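Local coordinates for p800 reaction center core protein (Heliobacterium modesticaldum, PDB 5V8K), which forms the homodimeric core of the heliobacterial photosynthetic reaction center, carrying bacteriochlorophylls for light-driven charge separation and probably passing electrons to a shared [4Fe-4S] cluster, at the interface of chains A and B. Residues are numbered along the deposited sequence; one frame, centred on the assembly and turned at random. Chains: chain A/B, p800 reaction center core protein.

The interface of chains A and B. Residues chain A 423-426, 575; chain B 426-427, 431.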
ATOM      1  N   PRO A 423       2.630  24.223   0.333  1.00 43.83           N
ATOM      2  CA  PRO A 423       2.772  22.796   0.054  1.00 39.23           C
ATOM      3  C   PRO A 423       4.027  22.451  -0.725  1.00 42.00           C
ATOM      4  O   PRO A 423       4.498  21.318  -0.650  1.00 40.91           O
ATOM      5  CB  PRO A 423       1.522  22.478  -0.772  1.00 42.56           C
ATOM      6  CG  PRO A 423       1.230  23.784  -1.494  1.00 45.44           C
ATOM      7  CD  PRO A 423       1.710  24.891  -0.605  1.00 44.27           C
ATOM      8  N   CYS A 424       4.540  23.413  -1.496  1.00 42.21           N
ATOM      9  CA  CYS A 424       5.661  23.204  -2.394  1.00 42.52           C
ATOM     10  C   CYS A 424       6.003  24.545  -3.027  1.00 44.12           C
ATOM     11  O   CYS A 424       5.276  25.531  -2.864  1.00 45.50           O
ATOM     12  CB  CYS A 424       5.303  22.180  -3.473  1.00 42.56           C
ATOM     13  SG  CYS A 424       4.272  22.898  -4.737  1.00 43.51           S
ATOM     14  N   LEU A 425       7.103  24.559  -3.789  1.00 48.78           N
ATOM     15  CA  LEU A 425       7.515  25.730  -4.552  1.00 52.62           C
ATOM     16  C   LEU A 425       7.696  25.418  -6.033  1.00 52.52           C
ATOM     17  O   LEU A 425       8.243  26.245  -6.767  1.00 55.98           O
ATOM     18  CB  LEU A 425       8.822  26.321  -3.993  1.00 50.85           C
ATOM     19  CG  LEU A 425       8.908  26.699  -2.517  1.00 54.72           C
ATOM     20  CD1 LEU A 425      10.308  27.002  -2.112  1.00 55.26           C
ATOM     21  CD2 LEU A 425       8.071  27.923  -2.262  1.00 56.61           C
ATOM     22  N   GLY A 426       7.288  24.244  -6.489  1.00 46.02           N
ATOM     23  CA  GLY A 426       7.352  23.918  -7.893  1.00 43.47           C
ATOM     24  C   GLY A 426       8.549  23.097  -8.294  1.00 43.30           C
ATOM     25  O   GLY A 426       9.342  22.636  -7.470  1.00 42.88           O
ATOM     26  N   LEU A 575      -3.473  20.662  -3.198  1.00 41.92           N
ATOM     27  CA  LEU A 575      -2.296  20.030  -2.606  1.00 40.55           C
ATOM     28  C   LEU A 575      -2.437  19.988  -1.097  1.00 37.55           C
ATOM     29  O   LEU A 575      -2.283  18.933  -0.483  1.00 39.42           O
ATOM     30  CB  LEU A 575      -1.005  20.773  -2.996  1.00 37.84           C
ATOM     31  CG  LEU A 575      -0.620  20.752  -4.481  1.00 43.06           C
ATOM     32  CD1 LEU A 575       0.570  21.585  -4.681  1.00 39.16           C
ATOM     33  CD2 LEU A 575      -0.329  19.312  -5.006  1.00 38.76           C
TER
ATOM     34  N   GLY B 426       3.840  23.613 -10.520  1.00 46.02           N
ATOM     35  CA  GLY B 426       3.850  24.258  -9.229  1.00 43.47           C
ATOM     36  C   GLY B 426       2.496  24.401  -8.587  1.00 43.30           C
ATOM     37  O   GLY B 426       1.478  23.896  -9.068  1.00 42.88           O
ATOM     38  N   PRO B 427       2.476  25.106  -7.456  1.00 43.25           N
ATOM     39  CA  PRO B 427       1.299  25.121  -6.596  1.00 42.98           C
ATOM     40  C   PRO B 427       0.182  26.032  -7.086  1.00 48.64           C
ATOM     41  O   PRO B 427      -0.885  26.030  -6.478  1.00 44.03           O
ATOM     42  CB  PRO B 427       1.873  25.625  -5.262  1.00 43.23           C
ATOM     43  CG  PRO B 427       3.008  26.511  -5.678  1.00 44.40           C
ATOM     44  CD  PRO B 427       3.589  25.863  -6.876  1.00 44.02           C
ATOM     45  N   GLY B 431      -2.405  23.377  -7.344  1.00 42.67           N
ATOM     46  CA  GLY B 431      -1.437  22.329  -7.659  1.00 41.58           C
ATOM     47  C   GLY B 431      -1.603  21.752  -9.051  1.00 41.46           C
ATOM     48  O   GLY B 431      -2.727  21.611  -9.529  1.00 41.60           O
TER
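B:Pro427 lays one face of its ring against the sulfur-bearing arm of A:Cys424, a ligand of the [4Fe-4S] cluster. SG stands almost directly above the middle of the ring, 3.7 Å from both CB and CD of B:Pro427. It is turned there by a first torsion of 77°, which sets it between the backbone N and the carbonyl carbon. The carbonyl O of A:Cys424 lies on the same side of the ring but further out, 3.7 Å from B:Pro427 CG. The proline is thus held by both the side chain and the backbone of one cysteine, and hides 59 Å² of its surface here. The two chains contribute matching loops of the Cys-x-Gly-Pro motif typical of type I reaction centers, whose cysteines hold a cluster shared across the dimer. No hydrogen bond or salt bridge crosses this patch; its fit rests on shape. A:Leu575, in the first turn of helix 575-599, reaches in at the CA end of the proline, on the face where SG sits. Its CG, anti to the carbonyl carbon (chi1 -65°), meets CA of B:Gly431 at 3.6 Å, and CD1 runs on to 4.1 Å from CA of B:Pro427. An alanine here would probably leave a gap beside B:Gly431 and B:Pro427, depriving the loop of a hydrophobic support near the cluster. B:Gly431 has no side chain to hold the leucine off, which allows this close approach. Beyond the other end of the proline, next to the two-fold axis, the paired glycines touch backbone to backbone, A:Gly426 CA lying 3.8 Å from B:Gly426 CA.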